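PDB 4XDN: MAU2 chromatid cohesion factor homolog from Saccharomyces cerevisiae, which forms with SCC2 the complex required for the association of cohesin with chromosomes, and so takes part in sister chromatid cohesion. Local coordinates for residues Ala530-Val533 with Ser534-Arg537; Val568-Leu571 with Gly572-Leu576; Ile376-Tyr379 with Lys380-Leu383; Thr355-Leu358 with Ile359-Ala363; Leu82-Ser85 with Lys86-Glu90. All blocks are in the same frame, centred on the assembly; numbering follows the deposited sequence.

Overall arrangement
All five contacts are local, between side chains about a turn apart along a helix, contact 4 running over its helix's C-terminal end; they fall into two touching pairs and a separate one. Contacts 1 and 2 lie on the consecutive helices 526-543 and 562-575, with centres 12 Å apart, and meet through Leu536 CD2 and Leu571 CG at 3.7 Å. Contacts 3 and 4 belong to helices 369-398 and 339-360, also consecutive; their centres are 10 Å apart, and Tyr379 CB reaches Ile359 CG1 at 3.4 Å. Contact 5, on helix 81-98, stands alone, its centre 68 Å from that of contact 1 and 35 Å from that of contact 4. Contacts 2, 3, 4 and 5 also approach a chain of another protein.

Contact 1. Residues Ala530-Val533 with Ser534-Arg537; sequences AEYV and SKLR
The Tyr532 ring meets the Lys535 side chain obliquely, with Tyr532 CD1 4.3 Å from Lys535 CD, and the Arg537 guanidinium has a similarly slanted neighbour in Val533, whose CG1 lies 3.6 Å from Arg537 NH2. A branch of Val533 anti to its own nitrogen (chi1 167°) puts that methyl beside the carbonyl carbon, on the side where Arg537 folds back through its bend at chi3.

Glu531 and Lys535 are one helical turn apart. The lysine runs extended beyond CG and passes its aliphatic end by the carboxylate: Glu531 OE2 is 3.1 Å from Lys535 CE but 4.1 Å from Lys535 NZ, which is beyond a salt bridge. The attraction between the charges is therefore probably modest at this surface.

The backbone is regular alpha helix. Leu536 N donates to Tyr532 O at 2.9 Å (158°) and Arg537 N to Val533 O at 3.0 Å, both from i+4.

These two turns of helix 526-543 pack on several helices. Tyr532 stacks on Trp509 of helix 499-513 and touches Trp483 of helix 472-490, whereas Val533 and Leu536 face Met575 of helix 562-575.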
loop_
_atom_site.group_PDB
_atom_site.type_symbol
_atom_site.label_atom_id
_atom_site.label_comp_id
_atom_site.label_asym_id
_atom_site.label_seq_id
_atom_site.Cartn_x
_atom_site.Cartn_y
_atom_site.Cartn_z
ATOM N N ALA A 530 -9.478 8.850 -35.910
ATOM C CA ALA A 530 -9.326 10.264 -35.585
ATOM C C ALA A 530 -9.207 10.468 -34.078
ATOM O O ALA A 530 -8.457 11.328 -33.615
ATOM C CB ALA A 530 -10.498 11.059 -36.134
ATOM N N GLU A 531 -9.956 9.673 -33.322
ATOM C CA GLU A 531 -9.925 9.740 -31.867
ATOM C C GLU A 531 -8.517 9.468 -31.346
ATOM O O GLU A 531 -7.952 10.275 -30.612
ATOM C CB GLU A 531 -10.920 8.740 -31.268
ATOM C CG GLU A 531 -10.855 8.595 -29.748
ATOM C CD GLU A 531 -11.269 9.858 -29.018
ATOM O OE1 GLU A 531 -12.336 10.419 -29.351
ATOM O OE2 GLU A 531 -10.530 10.293 -28.110
ATOM N N TYR A 532 -7.949 8.335 -31.742
ATOM C CA TYR A 532 -6.641 7.929 -31.247
ATOM C C TYR A 532 -5.513 8.750 -31.866
ATOM O O TYR A 532 -4.514 9.032 -31.204
ATOM C CB TYR A 532 -6.419 6.438 -31.505
ATOM C CG TYR A 532 -7.063 5.557 -30.459
ATOM C CD1 TYR A 532 -6.456 5.359 -29.225
ATOM C CD2 TYR A 532 -8.278 4.930 -30.698
ATOM C CE1 TYR A 532 -7.037 4.558 -28.262
ATOM C CE2 TYR A 532 -8.867 4.125 -29.740
ATOM C CZ TYR A 532 -8.241 3.944 -28.524
ATOM O OH TYR A 532 -8.819 3.146 -27.562
ATOM N N VAL A 533 -5.669 9.130 -33.129
ATOM C CA VAL A 533 -4.698 10.004 -33.779
ATOM C C VAL A 533 -4.649 11.347 -33.055
ATOM O O VAL A 533 -3.590 11.961 -32.937
ATOM C CB VAL A 533 -5.032 10.222 -35.273
ATOM C CG1 VAL A 533 -4.212 11.374 -35.863
ATOM C CG2 VAL A 533 -4.784 8.943 -36.062
ATOM N N SER A 534 -5.799 11.795 -32.566
ATOM C CA SER A 534 -5.875 13.055 -31.838
ATOM C C SER A 534 -5.195 12.951 -30.474
ATOM O O SER A 534 -4.573 13.906 -30.011
ATOM C CB SER A 534 -7.331 13.484 -31.670
ATOM O OG SER A 534 -7.412 14.725 -30.994
ATOM N N LYS A 535 -5.318 11.792 -29.832
ATOM C CA LYS A 535 -4.632 11.550 -28.566
ATOM C C LYS A 535 -3.124 11.534 -28.784
ATOM O O LYS A 535 -2.360 12.067 -27.976
ATOM C CB LYS A 535 -5.082 10.226 -27.941
ATOM C CG LYS A 535 -6.536 10.197 -27.509
ATOM C CD LYS A 535 -6.871 8.906 -26.774
ATOM C CE LYS A 535 -8.368 8.779 -26.524
ATOM N NZ LYS A 535 -8.699 7.615 -25.656
ATOM N N LEU A 536 -2.706 10.912 -29.881
ATOM C CA LEU A 536 -1.297 10.850 -30.243
ATOM C C LEU A 536 -0.718 12.249 -30.407
ATOM O O LEU A 536 0.369 12.543 -29.911
ATOM C CB LEU A 536 -1.115 10.050 -31.537
ATOM C CG LEU A 536 0.283 10.056 -32.159
ATOM C CD1 LEU A 536 1.291 9.388 -31.236
ATOM C CD2 LEU A 536 0.256 9.375 -33.517
ATOM N N ARG A 537 -1.457 13.106 -31.103
ATOM C CA ARG A 537 -1.003 14.460 -31.386
ATOM C C ARG A 537 -0.704 15.217 -30.097
ATOM O O ARG A 537 0.241 16.000 -30.031
ATOM C CB ARG A 537 -2.053 15.209 -32.207
ATOM C CG ARG A 537 -1.491 16.354 -33.030
ATOM C CD ARG A 537 -2.578 17.039 -33.841
ATOM N NE ARG A 537 -3.300 16.102 -34.701
ATOM C CZ ARG A 537 -2.928 15.761 -35.932
ATOM N NH1 ARG A 537 -1.830 16.274 -36.476
ATOM N NH2 ARG A 537 -3.661 14.900 -36.626
#

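Contact 2. Residues Val568-Leu571 with Gly572-Leu576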
loop_
_atom_site.group_PDB
_atom_site.type_symbol
_atom_site.label_atom_id
_atom_site.label_comp_id
_atom_site.label_asym_id
_atom_site.label_seq_id
_atom_site.Cartn_x
_atom_site.Cartn_y
_atom_site.Cartn_z
ATOM N N VAL A 568 6.681 6.770 -29.107
ATOM C CA VAL A 568 5.831 7.933 -29.344
ATOM C C VAL A 568 6.420 8.807 -30.445
ATOM O O VAL A 568 5.699 9.294 -31.315
ATOM C CB VAL A 568 5.646 8.781 -28.072
ATOM C CG1 VAL A 568 4.770 10.000 -28.360
ATOM C CG2 VAL A 568 5.016 7.951 -26.980
ATOM N N ASN A 569 7.732 9.010 -30.396
ATOM C CA ASN A 569 8.409 9.790 -31.421
ATOM C C ASN A 569 8.417 9.054 -32.757
ATOM O O ASN A 569 8.248 9.671 -33.809
ATOM C CB ASN A 569 9.836 10.123 -30.984
ATOM C CG ASN A 569 9.894 11.333 -30.070
ATOM O OD1 ASN A 569 10.024 12.467 -30.533
ATOM N ND2 ASN A 569 9.794 11.098 -28.765
ATOM N N TYR A 570 8.600 7.738 -32.711
ATOM C CA TYR A 570 8.535 6.908 -33.914
ATOM C C TYR A 570 7.158 7.005 -34.556
ATOM O O TYR A 570 7.034 7.208 -35.764
ATOM C CB TYR A 570 8.853 5.449 -33.579
ATOM C CG TYR A 570 8.613 4.480 -34.722
ATOM C CD1 TYR A 570 9.478 4.426 -35.808
ATOM C CD2 TYR A 570 7.531 3.612 -34.706
ATOM C CE1 TYR A 570 9.268 3.539 -36.851
ATOM C CE2 TYR A 570 7.311 2.722 -35.743
ATOM C CZ TYR A 570 8.182 2.689 -36.813
ATOM O OH TYR A 570 7.964 1.806 -37.846
ATOM N N LEU A 571 6.126 6.864 -33.730
ATOM C CA LEU A 571 4.749 6.895 -34.201
ATOM C C LEU A 571 4.383 8.292 -34.693
ATOM O O LEU A 571 3.797 8.452 -35.765
ATOM C CB LEU A 571 3.806 6.446 -33.084
ATOM C CG LEU A 571 2.323 6.269 -33.401
ATOM C CD1 LEU A 571 2.112 5.356 -34.592
ATOM C CD2 LEU A 571 1.615 5.712 -32.175
ATOM N N GLY A 572 4.742 9.302 -33.907
ATOM C CA GLY A 572 4.499 10.682 -34.284
ATOM C C GLY A 572 5.254 11.063 -35.543
ATOM O O GLY A 572 4.712 11.728 -36.425
ATOM N N GLY A 573 6.510 10.639 -35.628
ATOM C CA GLY A 573 7.338 10.935 -36.783
ATOM C C GLY A 573 6.796 10.314 -38.056
ATOM O O GLY A 573 6.896 10.897 -39.134
ATOM N N ARG A 574 6.215 9.127 -37.928
ATOM C CA ARG A 574 5.676 8.403 -39.073
ATOM C C ARG A 574 4.324 8.948 -39.524
ATOM O O ARG A 574 4.047 9.021 -40.724
ATOM C CB ARG A 574 5.540 6.918 -38.736
ATOM C CG ARG A 574 6.807 6.099 -38.949
ATOM C CD ARG A 574 6.851 5.456 -40.332
ATOM N NE ARG A 574 7.425 4.114 -40.285
ATOM C CZ ARG A 574 7.498 3.291 -41.326
ATOM N NH1 ARG A 574 7.034 3.667 -42.510
ATOM N NH2 ARG A 574 8.037 2.087 -41.183
ATOM N N MET A 575 3.487 9.331 -38.563
ATOM C CA MET A 575 2.101 9.702 -38.848
ATOM C C MET A 575 1.859 11.207 -38.952
ATOM O O MET A 575 0.989 11.641 -39.705
ATOM C CB MET A 575 1.178 9.137 -37.768
ATOM C CG MET A 575 1.173 7.619 -37.677
ATOM S SD MET A 575 -0.159 6.998 -36.628
ATOM C CE MET A 575 -1.589 7.365 -37.641
ATOM N N LEU A 576 2.617 11.999 -38.199
ATOM C CA LEU A 576 2.303 13.418 -38.030
ATOM C C LEU A 576 3.283 14.375 -38.712
ATOM O O LEU A 576 2.917 15.508 -39.021
ATOM C CB LEU A 576 2.228 13.747 -36.536
ATOM C CG LEU A 576 1.278 12.860 -35.725
ATOM C CD1 LEU A 576 1.305 13.247 -34.254
ATOM C CD2 LEU A 576 -0.145 12.939 -36.272
HETATM O O HOH W 1 9.858 0.843 -39.739
#
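Polar side-chain contact is concentrated at Tyr570 and Arg574, which lie side by side and point the same way. Arg574 NE gives a weak hydrogen bond to Tyr570 OH at 3.4 Å, with an N-H...O angle of 145°. A water reinforces the pair: it accepts from Arg574 NH2 at 2.6 Å and is hydrogen-bonded to Tyr570 OH at 2.8 Å. The hydroxyl lies at the guanidinium edge, near its plane, and the water links the two a second time.

The same two residues also pack without polar atoms. Arg574 CG sits over one face of the Tyr570 ring, offset toward the rim, while the guanidinium plane stands 82° from the ring plane. Bends at chi2 and chi3 carry the arginine past the ring to its hydroxyl.

Apolar contact follows the next i to i+4 pair, where Leu571 CD1 touches Met575 SD at 3.5 Å. Leu571 CG is anti to the backbone N (chi1 -174°), which sets its CD1 branch alongside the methionine sulfur.

These pairs occupy the last turns of helix 562-575, an alpha helix set between helices 499-513, 526-543 and 601-618. Leu571 packs on Ile507 and Leu510 of the first, and Tyr570 meets Trp610 of the last edge-to-face; Tyr570 also packs on an apolar side chain of another protein.

Backbone bonds form the remaining group. Gly572 N reaches Val568 O at 2.8 Å and Gly573 N reaches Asn569 O at 2.7 Å, while Met575 N donates to Leu571 O at 2.9 Å.

Contact 3. Residues Ile376-Tyr379 with Lys380-Leu383; sequences IQTY and KSIL
Residues Ile376-Leu383 make an intrahelical contact across two turns of helix 369-398, in a part of the alpha-helical fold that leans on helix 339-360 and also meets a chain of another protein. The alpha-helical assignment rests on successive i+4 backbone bonds, among them Lys380 N to Ile376 O at 2.9 Å and Leu383 N to Tyr379 O at 3.1 Å (158°).

Lys380 links two residues of the preceding turn. Its CD lies 4.0 Å from Ile376 CG2, an aliphatic touch, and a bend at chi3 (60°) turns the ammonium toward Gln377, where Lys380 NZ makes a weak hydrogen bond to Gln377 OE1 at 3.3 Å. Gln377 is itself bent at chi2, which brings its amide oxygen back toward the lysine. Both polar ends have their stronger partners on polar side chains of the other protein, so the intrahelical bond is the lesser link. A methionine in place of Lys380 would probably leave Gln377 OE1 and the partner on the other chain without their ammonium donor.

On the side toward helix 339-360, Tyr379 packs on Leu358 and Ile359. Ile382 brings its CD1 to the edge of the Tyr379 ring, near the ring plane, at 4.4 Å from Tyr379 CD1.

Ser381 adds a side-chain bond to the backbone: with chi1 at 72°, its OG sits between its own nitrogen and carbonyl carbon and donates to Thr378 O at a very short 2.5 Å.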
loop_
_atom_site.group_PDB
_atom_site.type_symbol
_atom_site.label_atom_id
_atom_site.label_comp_id
_atom_site.label_asym_id
_atom_site.label_seq_id
_atom_site.Cartn_x
_atom_site.Cartn_y
_atom_site.Cartn_z
ATOM N N ILE A 376 7.680 -4.933 12.612
ATOM C CA ILE A 376 8.775 -5.680 12.005
ATOM C C ILE A 376 8.322 -6.301 10.687
ATOM O O ILE A 376 9.091 -6.385 9.731
ATOM C CB ILE A 376 9.290 -6.780 12.954
ATOM C CG1 ILE A 376 10.000 -6.142 14.149
ATOM C CG2 ILE A 376 10.253 -7.726 12.239
ATOM C CD1 ILE A 376 10.187 -7.080 15.322
ATOM N N GLN A 377 7.067 -6.736 10.648
ATOM C CA GLN A 377 6.509 -7.361 9.459
ATOM C C GLN A 377 6.446 -6.347 8.317
ATOM O O GLN A 377 6.716 -6.678 7.159
ATOM C CB GLN A 377 5.119 -7.925 9.763
ATOM C CG GLN A 377 4.698 -9.086 8.874
ATOM C CD GLN A 377 5.389 -10.394 9.234
ATOM O OE1 GLN A 377 6.444 -10.405 9.870
ATOM N NE2 GLN A 377 4.788 -11.508 8.826
ATOM N N THR A 378 6.101 -5.107 8.655
ATOM C CA THR A 378 6.077 -4.018 7.686
ATOM C C THR A 378 7.493 -3.667 7.242
ATOM O O THR A 378 7.730 -3.380 6.067
ATOM C CB THR A 378 5.391 -2.767 8.270
ATOM O OG1 THR A 378 4.007 -3.048 8.493
ATOM C CG2 THR A 378 5.506 -1.578 7.326
ATOM N N TYR A 379 8.429 -3.681 8.187
ATOM C CA TYR A 379 9.834 -3.451 7.874
ATOM C C TYR A 379 10.327 -4.489 6.874
ATOM O O TYR A 379 11.068 -4.166 5.948
ATOM C CB TYR A 379 10.695 -3.500 9.143
ATOM C CG TYR A 379 10.629 -2.269 10.022
ATOM C CD1 TYR A 379 10.538 -0.995 9.474
ATOM C CD2 TYR A 379 10.671 -2.382 11.407
ATOM C CE1 TYR A 379 10.486 0.128 10.278
ATOM C CE2 TYR A 379 10.618 -1.264 12.217
ATOM C CZ TYR A 379 10.525 -0.012 11.646
ATOM O OH TYR A 379 10.471 1.105 12.447
ATOM N N LYS A 380 9.908 -5.736 7.061
ATOM C CA LYS A 380 10.324 -6.816 6.174
ATOM C C LYS A 380 9.746 -6.627 4.774
ATOM O O LYS A 380 10.385 -6.975 3.783
ATOM C CB LYS A 380 9.905 -8.169 6.748
ATOM C CG LYS A 380 10.781 -8.634 7.908
ATOM C CD LYS A 380 10.097 -9.696 8.755
ATOM C CE LYS A 380 9.761 -10.937 7.947
ATOM N NZ LYS A 380 9.117 -11.983 8.788
ATOM N N SER A 381 8.545 -6.065 4.694
ATOM C CA SER A 381 7.927 -5.795 3.400
ATOM C C SER A 381 8.723 -4.728 2.658
ATOM O O SER A 381 8.847 -4.774 1.436
ATOM C CB SER A 381 6.472 -5.350 3.567
ATOM O OG SER A 381 6.394 -4.039 4.095
ATOM N N ILE A 382 9.260 -3.767 3.404
ATOM C CA ILE A 382 10.096 -2.727 2.816
ATOM C C ILE A 382 11.357 -3.355 2.235
ATOM O O ILE A 382 11.788 -2.986 1.143
ATOM C CB ILE A 382 10.470 -1.638 3.847
ATOM C CG1 ILE A 382 9.219 -0.847 4.237
ATOM C CG2 ILE A 382 11.538 -0.694 3.281
ATOM C CD1 ILE A 382 9.433 0.188 5.330
ATOM N N LEU A 383 11.946 -4.303 2.959
ATOM C CA LEU A 383 13.094 -5.043 2.442
ATOM C C LEU A 383 12.712 -5.740 1.140
ATOM O O LEU A 383 13.494 -5.780 0.191
ATOM C CB LEU A 383 13.598 -6.073 3.457
ATOM C CG LEU A 383 14.126 -5.576 4.805
ATOM C CD1 LEU A 383 14.539 -6.758 5.674
ATOM C CD2 LEU A 383 15.294 -4.614 4.632
#

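Contact 4. Residues Thr355-Leu358 with Ile359-Ala363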
loop_
_atom_site.group_PDB
_atom_site.type_symbol
_atom_site.label_atom_id
_atom_site.label_comp_id
_atom_site.label_asym_id
_atom_site.label_seq_id
_atom_site.Cartn_x
_atom_site.Cartn_y
_atom_site.Cartn_z
ATOM N N THR A 355 16.520 0.054 7.021
ATOM C CA THR A 355 15.410 -0.769 7.479
ATOM C C THR A 355 15.908 -1.915 8.355
ATOM O O THR A 355 15.291 -2.239 9.369
ATOM C CB THR A 355 14.615 -1.329 6.284
ATOM O OG1 THR A 355 14.063 -0.240 5.533
ATOM C CG2 THR A 355 13.485 -2.238 6.741
ATOM N N GLN A 356 17.025 -2.523 7.964
ATOM C CA GLN A 356 17.623 -3.593 8.757
ATOM C C GLN A 356 17.952 -3.109 10.166
ATOM O O GLN A 356 17.745 -3.831 11.141
ATOM C CB GLN A 356 18.886 -4.126 8.085
ATOM C CG GLN A 356 18.627 -5.025 6.892
ATOM C CD GLN A 356 19.907 -5.572 6.292
ATOM O OE1 GLN A 356 20.888 -4.846 6.117
ATOM N NE2 GLN A 356 19.909 -6.864 5.986
ATOM N N LYS A 357 18.464 -1.885 10.264
ATOM C CA LYS A 357 18.815 -1.301 11.554
ATOM C C LYS A 357 17.570 -0.955 12.373
ATOM O O LYS A 357 17.576 -1.079 13.598
ATOM C CB LYS A 357 19.681 -0.053 11.357
ATOM C CG LYS A 357 21.137 -0.358 11.042
ATOM C CD LYS A 357 21.958 0.915 10.890
ATOM C CE LYS A 357 23.184 0.911 11.798
ATOM N NZ LYS A 357 22.829 1.039 13.243
ATOM N N LEU A 358 16.509 -0.520 11.699
ATOM C CA LEU A 358 15.256 -0.211 12.378
ATOM C C LEU A 358 14.693 -1.470 13.026
ATOM O O LEU A 358 14.180 -1.427 14.146
ATOM C CB LEU A 358 14.240 0.387 11.404
ATOM C CG LEU A 358 14.520 1.810 10.907
ATOM C CD1 LEU A 358 13.505 2.209 9.842
ATOM C CD2 LEU A 358 14.508 2.809 12.056
ATOM N N ILE A 359 14.795 -2.589 12.318
ATOM C CA ILE A 359 14.389 -3.878 12.862
ATOM C C ILE A 359 15.265 -4.247 14.055
ATOM O O ILE A 359 14.766 -4.608 15.121
ATOM C CB ILE A 359 14.478 -4.990 11.799
ATOM C CG1 ILE A 359 13.478 -4.723 10.674
ATOM C CG2 ILE A 359 14.212 -6.363 12.420
ATOM C CD1 ILE A 359 13.700 -5.577 9.444
ATOM N N LYS A 360 16.577 -4.149 13.866
ATOM C CA LYS A 360 17.536 -4.537 14.892
ATOM C C LYS A 360 17.413 -3.687 16.157
ATOM O O LYS A 360 17.485 -4.210 17.266
ATOM C CB LYS A 360 18.960 -4.443 14.335
ATOM C CG LYS A 360 20.056 -4.644 15.374
ATOM C CD LYS A 360 21.430 -4.728 14.723
ATOM C CE LYS A 360 21.799 -6.156 14.339
ATOM N NZ LYS A 360 22.888 -6.698 15.204
ATOM N N ASN A 361 17.225 -2.382 15.985
ATOM C CA ASN A 361 17.206 -1.453 17.111
ATOM C C ASN A 361 15.794 -1.077 17.561
ATOM O O ASN A 361 15.594 -0.028 18.179
ATOM C CB ASN A 361 17.982 -0.185 16.750
ATOM C CG ASN A 361 19.423 -0.471 16.372
ATOM O OD1 ASN A 361 19.899 -0.042 15.321
ATOM N ND2 ASN A 361 20.126 -1.204 17.227
ATOM N N ILE A 362 14.818 -1.929 17.260
ATOM C CA ILE A 362 13.443 -1.662 17.666
ATOM C C ILE A 362 13.358 -1.657 19.193
ATOM O O ILE A 362 13.951 -2.505 19.861
ATOM C CB ILE A 362 12.457 -2.692 17.069
ATOM C CG1 ILE A 362 11.015 -2.242 17.315
ATOM C CG2 ILE A 362 12.711 -4.087 17.636
ATOM C CD1 ILE A 362 9.995 -2.996 16.493
ATOM N N ALA A 363 12.632 -0.686 19.737
ATOM C CA ALA A 363 12.637 -0.441 21.176
ATOM C C ALA A 363 11.259 -0.584 21.810
ATOM O O ALA A 363 10.237 -0.591 21.125
ATOM C CB ALA A 363 13.188 0.950 21.457
#
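The backbone keeps its helical bonds as far as Asn361 N, which donates to Lys357 O at 2.7 Å (154°), before the backbone of Asn361 turns out of the helix (psi 23°). The two preceding bonds are Ile359 N to Thr355 O and Lys360 N to Gln356 O, both 3.0 Å.

Asn361 lies alongside Lys357, their side chains pointing the same way. The lysine is bent at chi3 and chi4, bringing Lys357 NZ to 3.8 Å from Asn361 OD1, a loose approach of a charged end to an amide oxygen. Nearer to Asn361 OD1 is Lys357 O, at 3.1 Å, but both are acceptors and no hydrogen bond joins them.

This is the C-terminal end of helix 339-360, where the chain turns into the loop leading to helix 369-398. Past the end, Ile362 N makes a weak backbone bond to Ile359 O at 3.4 Å, and Ile362 O accepts from Asn48 ND2.

Toward helix 369-398, Thr355 CG2 and Ile359 CD1 are 4.3 Å apart. Ile359 CG1, anti to the carbonyl carbon (chi1 -65°), runs back over the preceding turn and lies 3.3 Å from Thr355 O. Leu358 packs on Glu319 and Asn322 of helix 317-331, and Thr355 OG1 is hydrogen-bonded to Val351 O and Asn322 ND2.

Contact 5. Residues Leu82-Ser85 with Lys86-Glu90; sequences LEDS and KVTFE
Leu82 meets Lys86 through the backbone, Lys86 N donating to Leu82 O at 3.0 Å, and Glu83 O takes Val87 N at 3.0 Å in a nearly straight bond (171°). The Glu83 carboxylate instead makes a salt bridge to a basic side chain of another protein.

Asp84 O is gripped twice, by Thr88 N at 3.0 Å and by Thr88 OG1 at 2.6 Å, from opposite faces of its carbonyl plane. The Thr88 hydroxyl, anti to its carbonyl carbon (chi1 -61°), also lies 3.0 Å from Asp84 OD1. Lys74 NZ reaches both side chains, in a salt bridge with Asp84 OD1 and a hydrogen bond with Thr88 OG1, while Arg115 pairs with Asp84 OD2.

These turns of helix 81-98 pack against the neighbouring helices 53-76, 102-119 and 126-144 of this largely helical chain.

Ser85 O lies over one face of the Phe89 ring, 3.1 Å from Phe89 CG, while accepting Phe89 N at 3.0 Å. Ser85 CB approaches Phe89 CE2 at 4.1 Å. An alanine in place of Phe89 would probably open a gap beside Leu112 and Leu135 and leave Arg131 without its cation-pi partner and the aromatic side chain of the other protein without its edge-to-face mate.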
loop_
_atom_site.group_PDB
_atom_site.type_symbol
_atom_site.label_atom_id
_atom_site.label_comp_id
_atom_site.label_asym_id
_atom_site.label_seq_id
_atom_site.Cartn_x
_atom_site.Cartn_y
_atom_site.Cartn_z
ATOM N N LEU A 82 -17.047 3.086 38.174
ATOM C CA LEU A 82 -15.830 3.671 37.619
ATOM C C LEU A 82 -14.647 2.719 37.757
ATOM O O LEU A 82 -13.854 2.562 36.828
ATOM C CB LEU A 82 -15.511 5.003 38.300
ATOM C CG LEU A 82 -16.393 6.191 37.902
ATOM C CD1 LEU A 82 -16.020 7.416 38.718
ATOM C CD2 LEU A 82 -16.286 6.494 36.407
ATOM N N GLU A 83 -14.536 2.088 38.920
ATOM C CA GLU A 83 -13.490 1.105 39.154
ATOM C C GLU A 83 -13.662 -0.074 38.207
ATOM O O GLU A 83 -12.697 -0.550 37.608
ATOM C CB GLU A 83 -13.517 0.627 40.605
ATOM C CG GLU A 83 -13.157 1.707 41.615
ATOM C CD GLU A 83 -13.484 1.314 43.043
ATOM O OE1 GLU A 83 -14.129 0.261 43.240
ATOM O OE2 GLU A 83 -13.096 2.059 43.970
ATOM N N ASP A 84 -14.901 -0.535 38.072
ATOM C CA ASP A 84 -15.200 -1.662 37.202
ATOM C C ASP A 84 -14.861 -1.305 35.758
ATOM O O ASP A 84 -14.310 -2.124 35.023
ATOM C CB ASP A 84 -16.671 -2.065 37.332
ATOM C CG ASP A 84 -16.994 -3.349 36.595
ATOM O OD1 ASP A 84 -16.053 -4.087 36.235
ATOM O OD2 ASP A 84 -18.193 -3.625 36.382
ATOM N N SER A 85 -15.174 -0.073 35.370
ATOM C CA SER A 85 -14.861 0.416 34.031
ATOM C C SER A 85 -13.362 0.381 33.751
ATOM O O SER A 85 -12.921 -0.175 32.748
ATOM C CB SER A 85 -15.381 1.843 33.844
ATOM O OG SER A 85 -16.795 1.872 33.792
ATOM N N LYS A 86 -12.586 0.981 34.646
ATOM C CA LYS A 86 -11.143 1.093 34.463
ATOM C C LYS A 86 -10.486 -0.281 34.408
ATOM O O LYS A 86 -9.710 -0.567 33.495
ATOM C CB LYS A 86 -10.532 1.927 35.591
ATOM C CG LYS A 86 -9.069 2.302 35.385
ATOM C CD LYS A 86 -8.875 3.152 34.134
ATOM C CE LYS A 86 -7.499 3.800 34.090
ATOM N NZ LYS A 86 -6.416 2.826 33.801
ATOM N N VAL A 87 -10.806 -1.127 35.384
ATOM C CA VAL A 87 -10.243 -2.472 35.456
ATOM C C VAL A 87 -10.590 -3.287 34.213
ATOM O O VAL A 87 -9.726 -3.949 33.634
ATOM C CB VAL A 87 -10.741 -3.225 36.712
ATOM C CG1 VAL A 87 -10.311 -4.694 36.679
ATOM C CG2 VAL A 87 -10.221 -2.553 37.978
ATOM N N THR A 88 -11.855 -3.241 33.811
ATOM C CA THR A 88 -12.317 -4.016 32.667
ATOM C C THR A 88 -11.616 -3.572 31.389
ATOM O O THR A 88 -11.196 -4.405 30.588
ATOM C CB THR A 88 -13.840 -3.890 32.488
ATOM O OG1 THR A 88 -14.495 -4.387 33.660
ATOM C CG2 THR A 88 -14.319 -4.684 31.275
ATOM N N PHE A 89 -11.488 -2.261 31.206
ATOM C CA PHE A 89 -10.841 -1.711 30.018
ATOM C C PHE A 89 -9.371 -2.127 29.931
ATOM O O PHE A 89 -8.911 -2.559 28.874
ATOM C CB PHE A 89 -10.953 -0.182 30.004
ATOM C CG PHE A 89 -12.352 0.336 29.751
ATOM C CD1 PHE A 89 -13.290 -0.425 29.066
ATOM C CD2 PHE A 89 -12.721 1.596 30.194
ATOM C CE1 PHE A 89 -14.567 0.061 28.837
ATOM C CE2 PHE A 89 -13.995 2.083 29.966
ATOM C CZ PHE A 89 -14.917 1.315 29.287
ATOM N N GLU A 90 -8.639 -2.001 31.036
ATOM C CA GLU A 90 -7.230 -2.386 31.056
ATOM C C GLU A 90 -7.077 -3.877 30.788
ATOM O O GLU A 90 -6.211 -4.294 30.017
ATOM C CB GLU A 90 -6.588 -2.032 32.395
ATOM C CG GLU A 90 -6.371 -0.549 32.608
ATOM C CD GLU A 90 -5.726 -0.249 33.943
ATOM O OE1 GLU A 90 -4.584 -0.700 34.169
ATOM O OE2 GLU A 90 -6.364 0.433 34.772
#